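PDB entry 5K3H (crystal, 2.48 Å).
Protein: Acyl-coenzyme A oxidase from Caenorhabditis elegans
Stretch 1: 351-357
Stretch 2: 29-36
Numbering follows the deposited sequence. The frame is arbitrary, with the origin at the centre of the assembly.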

# COMPACT_ATOMS: atom_id res chain seq x y z
N ALA B 351 -13.04 5.68 10.63
CA ALA B 351 -14.12 5.35 9.70
C ALA B 351 -15.42 6.05 10.09
O ALA B 351 -16.07 6.69 9.24
CB ALA B 351 -14.34 3.83 9.61
N TYR B 352 -15.79 6.00 11.37
CA TYR B 352 -16.92 6.78 11.88
C TYR B 352 -16.66 8.27 11.71
O TYR B 352 -17.57 9.02 11.32
CB TYR B 352 -17.17 6.45 13.36
CG TYR B 352 -18.00 5.20 13.60
CD1 TYR B 352 -17.40 3.94 13.62
CD2 TYR B 352 -19.38 5.27 13.82
CE1 TYR B 352 -18.15 2.79 13.84
CE2 TYR B 352 -20.11 4.15 14.05
CZ TYR B 352 -19.50 2.89 14.05
OH TYR B 352 -20.24 1.74 14.27
N ALA B 353 -15.44 8.72 11.99
CA ALA B 353 -15.14 10.15 11.84
C ALA B 353 -15.35 10.61 10.41
O ALA B 353 -15.87 11.70 10.18
CB ALA B 353 -13.71 10.44 12.30
N PHE B 354 -14.94 9.80 9.43
CA PHE B 354 -15.13 10.19 8.04
C PHE B 354 -16.60 10.19 7.66
O PHE B 354 -17.06 11.09 6.96
CB PHE B 354 -14.36 9.25 7.11
CG PHE B 354 -12.87 9.26 7.32
CD1 PHE B 354 -12.24 10.31 7.97
CD2 PHE B 354 -12.10 8.18 6.90
CE1 PHE B 354 -10.85 10.29 8.18
CE2 PHE B 354 -10.73 8.17 7.09
CZ PHE B 354 -10.11 9.23 7.72
N GLN B 355 -17.35 9.18 8.11
CA GLN B 355 -18.78 9.12 7.80
C GLN B 355 -19.50 10.33 8.35
O GLN B 355 -20.38 10.89 7.70
CB GLN B 355 -19.36 7.81 8.38
CG GLN B 355 -20.85 7.58 8.07
CD GLN B 355 -21.09 7.10 6.61
OE1 GLN B 355 -20.18 7.16 5.76
NE2 GLN B 355 -22.31 6.63 6.33
N PHE B 356 -19.15 10.76 9.56
CA PHE B 356 -19.79 11.92 10.15
C PHE B 356 -19.36 13.22 9.48
O PHE B 356 -20.17 14.15 9.37
CB PHE B 356 -19.53 11.93 11.66
CG PHE B 356 -20.11 10.74 12.37
CD1 PHE B 356 -21.24 10.10 11.86
CD2 PHE B 356 -19.53 10.26 13.54
CE1 PHE B 356 -21.78 8.97 12.50
CE2 PHE B 356 -20.07 9.16 14.19
CZ PHE B 356 -21.19 8.51 13.68
N ALA B 357 -18.10 13.32 9.04
CA ALA B 357 -17.65 14.51 8.30
C ALA B 357 -18.34 14.61 6.94
O ALA B 357 -18.76 15.69 6.53
CB ALA B 357 -16.14 14.47 8.13
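Stretch 2, residues 29-36: AMAAQIYG

The contact between residues 29-36 and 351-357 of this acyl-coenzyme A oxidase is a small, largely apolar helix-to-helix packing, fastened by one hydrogen bond from a glutamine side chain to a main-chain carbonyl near the C-terminal end of the partner helix. It illustrates a general principle: the last turn of a helix leaves carbonyl oxygens without amide partners farther along the helix, and a neighbouring side chain can satisfy one of them.

Stretch 2 enters already helical and stays so through at least Ile 34, with phi near -60° and psi near -40°, and its amides bond four residues back, Gln 33 N to Ala 29 O at 3.1 Å and Ile 34 N to Met 30 O at 2.9 Å. Tyr 35 departs from these angles (-102°/9°), although its N still reaches Ala 31 O at 2.9 Å. Gly 36 then takes a positive phi of 82° in a Schellman motif. A CB there would jam against the carbonyl O of Tyr 35, so the turn itself calls for glycine, independently of stretch 1.

The two helices run in broadly the same N-to-C sense, their directions 49° apart, and their axes approach to 10.6 Å. The backbones are nearest where Gln 355 CA lies 7.2 Å from Ile 34 CA, and this is also where the polar bond forms. Gln 355 points its CA-to-CB bond toward stretch 2, and with chi1 t and chi2 p its NE2 donates to Ile 34 O at 2.9 Å. The N-H...O angle of 178° is almost perfectly linear. Because Gln 355 OE1 is hydrogen-bonded elsewhere in the structure, both ends of the amide are used.

Around this bond the packing is mostly van der Waals contact. Ile 34 sets off sideways, but its m,t side chain comes nearer to stretch 1 at its end, bringing CD1 to 3.4 Å from Tyr 352 OH, a hydroxyl hydrogen-bonded elsewhere in the structure, and CG1 to 3.6 Å from Tyr 352 CE2. One turn earlier, Met 30 meets the same tyrosine: its CG is 3.4 Å from Tyr 352 OH, and its SD lies 3.9 Å from Tyr 352 CE2, oblique to the ring and 5.1 Å from its centroid. Thus one aromatic side chain spans two successive turns of stretch 2. Phe 356 adds a looser contact, its ring edge facing a main-chain oxygen, with CE1 4.3 Å from Gln 33 O. In all, the two stretches bury 283 Å² between them.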

# COMPACT_ATOMS: atom_id res chain seq x y z
N ALA B 29 -29.42 0.01 16.08
CA ALA B 29 -29.51 1.43 16.41
C ALA B 29 -28.26 2.18 15.98
O ALA B 29 -28.33 3.32 15.51
CB ALA B 29 -29.75 1.61 17.91
N MET B 30 -27.10 1.53 16.10
CA MET B 30 -25.87 2.12 15.59
C MET B 30 -25.88 2.18 14.07
O MET B 30 -25.38 3.15 13.49
CB MET B 30 -24.64 1.33 16.07
CG MET B 30 -23.30 1.99 15.73
SD MET B 30 -23.09 3.59 16.54
CE MET B 30 -22.45 3.09 18.15
N ALA B 31 -26.41 1.14 13.41
CA ALA B 31 -26.57 1.18 11.96
C ALA B 31 -27.41 2.38 11.51
O ALA B 31 -27.05 3.07 10.54
CB ALA B 31 -27.19 -0.12 11.45
N ALA B 32 -28.51 2.68 12.21
CA ALA B 32 -29.33 3.84 11.88
C ALA B 32 -28.55 5.14 12.06
O ALA B 32 -28.70 6.09 11.26
CB ALA B 32 -30.59 3.86 12.74
N GLN B 33 -27.71 5.21 13.09
CA GLN B 33 -26.81 6.35 13.24
C GLN B 33 -25.86 6.49 12.04
O GLN B 33 -25.70 7.58 11.48
CB GLN B 33 -26.04 6.20 14.55
CG GLN B 33 -25.48 7.47 15.09
CD GLN B 33 -26.48 8.59 15.22
OE1 GLN B 33 -26.26 9.67 14.69
NE2 GLN B 33 -27.57 8.35 15.92
N ILE B 34 -25.24 5.38 11.61
CA ILE B 34 -24.27 5.41 10.52
C ILE B 34 -24.91 5.84 9.21
O ILE B 34 -24.32 6.59 8.42
CB ILE B 34 -23.58 4.03 10.36
CG1 ILE B 34 -22.65 3.71 11.54
CG2 ILE B 34 -22.82 3.93 9.04
CD1 ILE B 34 -22.20 2.28 11.55
N TYR B 35 -26.10 5.33 8.91
CA TYR B 35 -26.67 5.53 7.57
C TYR B 35 -27.74 6.62 7.54
O TYR B 35 -28.41 6.79 6.52
CB TYR B 35 -27.23 4.20 7.04
CG TYR B 35 -26.14 3.18 6.75
CD1 TYR B 35 -25.21 3.40 5.74
CD2 TYR B 35 -26.03 2.01 7.52
CE1 TYR B 35 -24.19 2.49 5.48
CE2 TYR B 35 -25.01 1.07 7.25
CZ TYR B 35 -24.10 1.33 6.23
OH TYR B 35 -23.10 0.44 5.96
N GLY B 36 -27.90 7.37 8.63
CA GLY B 36 -28.78 8.52 8.62
C GLY B 36 -30.25 8.24 8.84
O GLY B 36 -31.10 8.94 8.27